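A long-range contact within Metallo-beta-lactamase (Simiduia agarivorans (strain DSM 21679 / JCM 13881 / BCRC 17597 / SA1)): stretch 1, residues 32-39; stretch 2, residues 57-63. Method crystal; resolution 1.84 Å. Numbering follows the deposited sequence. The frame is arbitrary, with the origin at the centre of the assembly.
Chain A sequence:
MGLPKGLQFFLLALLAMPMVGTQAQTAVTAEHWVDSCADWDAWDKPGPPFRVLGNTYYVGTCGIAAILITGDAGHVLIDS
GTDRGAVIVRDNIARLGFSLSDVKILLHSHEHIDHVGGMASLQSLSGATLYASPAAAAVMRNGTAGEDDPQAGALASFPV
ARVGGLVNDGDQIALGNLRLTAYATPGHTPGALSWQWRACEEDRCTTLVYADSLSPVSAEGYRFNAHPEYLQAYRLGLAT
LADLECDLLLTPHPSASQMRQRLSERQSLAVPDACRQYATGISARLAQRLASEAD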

# COMPACT_ATOMS: atom_id res chain seq x y z
N HIS A 32 -17.96 12.36 1.35
CA HIS A 32 -18.80 11.17 1.44
C HIS A 32 -18.04 10.00 2.03
O HIS A 32 -18.63 9.15 2.71
CB HIS A 32 -19.35 10.81 0.06
CG HIS A 32 -20.35 9.70 0.07
ND1 HIS A 32 -21.27 9.54 1.08
CD2 HIS A 32 -20.57 8.69 -0.81
CE1 HIS A 32 -22.02 8.48 0.82
NE2 HIS A 32 -21.62 7.95 -0.32
N TRP A 33 -16.72 9.93 1.79
CA TRP A 33 -15.92 8.85 2.35
C TRP A 33 -15.83 8.96 3.87
O TRP A 33 -15.93 7.95 4.57
CB TRP A 33 -14.52 8.86 1.74
CG TRP A 33 -13.75 7.60 1.99
CD1 TRP A 33 -13.65 6.52 1.15
CD2 TRP A 33 -12.99 7.27 3.16
NE1 TRP A 33 -12.86 5.55 1.73
CE2 TRP A 33 -12.45 5.99 2.96
CE3 TRP A 33 -12.70 7.94 4.35
CZ2 TRP A 33 -11.64 5.36 3.91
CZ3 TRP A 33 -11.90 7.32 5.29
CH2 TRP A 33 -11.38 6.04 5.06
N VAL A 34 -15.64 10.17 4.39
CA VAL A 34 -15.60 10.36 5.84
C VAL A 34 -16.94 10.00 6.46
O VAL A 34 -17.01 9.42 7.55
CB VAL A 34 -15.19 11.81 6.18
CG1 VAL A 34 -15.10 11.99 7.69
CG2 VAL A 34 -13.86 12.15 5.53
N ASP A 35 -18.04 10.32 5.76
CA ASP A 35 -19.36 9.96 6.26
C ASP A 35 -19.64 8.47 6.10
O ASP A 35 -20.45 7.91 6.84
CB ASP A 35 -20.43 10.78 5.55
CG ASP A 35 -20.29 12.27 5.79
OD1 ASP A 35 -19.81 12.66 6.88
OD2 ASP A 35 -20.66 13.06 4.89
N SER A 36 -18.98 7.82 5.14
CA SER A 36 -19.24 6.41 4.86
C SER A 36 -18.29 5.47 5.58
O SER A 36 -18.67 4.33 5.89
CB SER A 36 -19.17 6.14 3.36
OG SER A 36 -20.05 6.98 2.64
N CYS A 37 -17.06 5.90 5.84
CA CYS A 37 -16.03 5.05 6.42
C CYS A 37 -15.54 5.63 7.74
O CYS A 37 -15.44 6.85 7.89
CB CYS A 37 -14.86 4.87 5.45
SG CYS A 37 -15.34 4.22 3.83
N ALA A 38 -15.22 4.75 8.68
CA ALA A 38 -14.76 5.13 10.01
C ALA A 38 -13.27 4.81 10.16
O ALA A 38 -12.64 4.24 9.26
CB ALA A 38 -15.59 4.42 11.08
N ASP A 39 -12.72 5.18 11.31
CA ASP A 39 -11.33 4.90 11.60
C ASP A 39 -11.15 3.42 11.93
O ASP A 39 -11.91 2.86 12.72
CB ASP A 39 -10.84 5.76 12.76
CG ASP A 39 -10.30 7.10 12.30
OD1 ASP A 39 -9.59 7.14 11.27
OD2 ASP A 39 -10.58 8.12 12.97
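Stretch 2, residues 57-63: YYVGTCG

A disulfide bond staples the two stretches together: Cys37 SG and Cys62 SG lie 2.0 Å apart, with a chi3 of -51°, and no direct hydrogen bond crosses between the segments. Both cysteines take the m rotamer (chi1 -56° for Cys37, -61° for Cys62), and their CA atoms, 5.0 Å apart, are the nearest CA pair across the contact. The CA-to-CB bond of Cys37 points toward stretch 2, whereas that of Cys62 leaves sideways.

Stretch 1 supplies the last turn of a helix, through Ser36, followed by an extended tail. Cys37 is the first residue to leave helical phi/psi, at -121/145, yet its N still donates to Trp33 O (2.7 Å), so the bridging cysteine remains tied to the final turn. Ser36 OG also donates to His32 O at 2.6 Å. Stretch 2 begins as the end of a strand, Tyr57 and Tyr58, and continues as a loop from Val59 to Gly63. It has an extended backbone at Tyr58 (-98/120), then bends through Val59 (-124/17), and by Cys62 has reached -75/-18. The strand end and the loop thus meet stretch 1 at different points: Tyr58 lies beside Trp33, and Cys62 reaches Cys37 just beyond the helix.

Trp33, buried and with CA-to-CB directed toward stretch 2, touches Tyr58, Thr61 and Cys62. Its NE1 comes within 3.5 Å of Tyr58 CE1; the five-membered ring of Trp33 and the Tyr58 ring are 5.2 Å apart at their centroids, with planes at 80°, in an oblique arrangement. Farther along the indole, Trp33 CZ2 lies 4.0 Å from Thr61 O, which sits at the ring edge, and 3.9 Å from Cys62 O. Cys62 SG is 5.4 Å from the centroid of the five-membered ring, also obliquely placed. Stretch 2 thus touches the indole at Tyr58, leaves it through Val59 and Gly60, and returns at Thr61 and Cys62; from Tyr58 to Cys62 it advances in broadly the same sense as stretch 1 from Trp33 to Ala38.

Water 1 adds a polar link, accepting from Trp33 NE1 at 2.6 Å and lying 2.7 Å from Gly60 O, a possible acceptor of one of its protons, so the buried indole nitrogen is satisfied without a direct protein acceptor across the contact. Within stretch 2, Tyr58 OH donates to Thr61 O (2.5 Å), closing the loop back on its own strand, and Gly63 N donates to Thr61 OG1 (3.2 Å). The neighbours of Cys37 touch only lightly: Ser36 O is 3.9 Å from Cys62 SG, and Ala38 O is 4.0 Å from Cys62 O, while the Ala38 CA-to-CB bond points away. In all, 237 Å² is buried, counting both sides, with Cys62 contributing the largest share.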

# COMPACT_ATOMS: atom_id res chain seq x y z
N TYR A 57 -6.20 8.45 -7.41
CA TYR A 57 -7.49 8.23 -6.76
C TYR A 57 -7.37 7.14 -5.71
O TYR A 57 -6.50 6.27 -5.78
CB TYR A 57 -8.58 7.83 -7.77
CG TYR A 57 -8.81 8.83 -8.88
CD1 TYR A 57 -8.01 8.85 -10.01
CD2 TYR A 57 -9.84 9.76 -8.79
CE1 TYR A 57 -8.22 9.76 -11.03
CE2 TYR A 57 -10.06 10.68 -9.80
CZ TYR A 57 -9.25 10.68 -10.92
OH TYR A 57 -9.46 11.59 -11.92
N TYR A 58 -8.27 7.20 -4.73
CA TYR A 58 -8.43 6.14 -3.74
C TYR A 58 -9.59 5.26 -4.17
O TYR A 58 -10.72 5.74 -4.32
CB TYR A 58 -8.69 6.73 -2.35
CG TYR A 58 -8.83 5.71 -1.24
CD1 TYR A 58 -10.05 5.09 -0.98
CD2 TYR A 58 -7.74 5.36 -0.45
CE1 TYR A 58 -10.17 4.15 0.03
CE2 TYR A 58 -7.86 4.43 0.56
CZ TYR A 58 -9.08 3.83 0.80
OH TYR A 58 -9.20 2.90 1.81
N VAL A 59 -9.32 3.97 -4.39
CA VAL A 59 -10.33 3.03 -4.86
C VAL A 59 -10.46 1.84 -3.91
O VAL A 59 -11.02 0.81 -4.29
CB VAL A 59 -10.03 2.57 -6.30
CG1 VAL A 59 -10.17 3.73 -7.27
CG2 VAL A 59 -8.64 1.96 -6.39
N GLY A 60 -9.96 1.96 -2.69
CA GLY A 60 -9.99 0.88 -1.73
C GLY A 60 -11.26 0.86 -0.91
O GLY A 60 -12.23 1.58 -1.17
N THR A 61 -11.25 0.00 0.11
CA THR A 61 -12.39 -0.14 1.02
C THR A 61 -12.29 0.91 2.12
O THR A 61 -11.46 1.82 2.08
CB THR A 61 -12.42 -1.56 1.59
OG1 THR A 61 -11.25 -1.77 2.40
CG2 THR A 61 -12.44 -2.58 0.48
N CYS A 62 -13.16 0.81 3.12
CA CYS A 62 -13.06 1.67 4.30
C CYS A 62 -11.92 1.26 5.22
O CYS A 62 -11.49 2.07 6.05
CB CYS A 62 -14.37 1.67 5.08
SG CYS A 62 -15.81 2.28 4.18
N GLY A 63 -11.41 0.03 5.09
CA GLY A 63 -10.36 -0.45 5.97
C GLY A 63 -9.05 -0.75 5.26
O GLY A 63 -8.00 -0.78 5.90
O HOH W 1 -13.47 3.60 0.19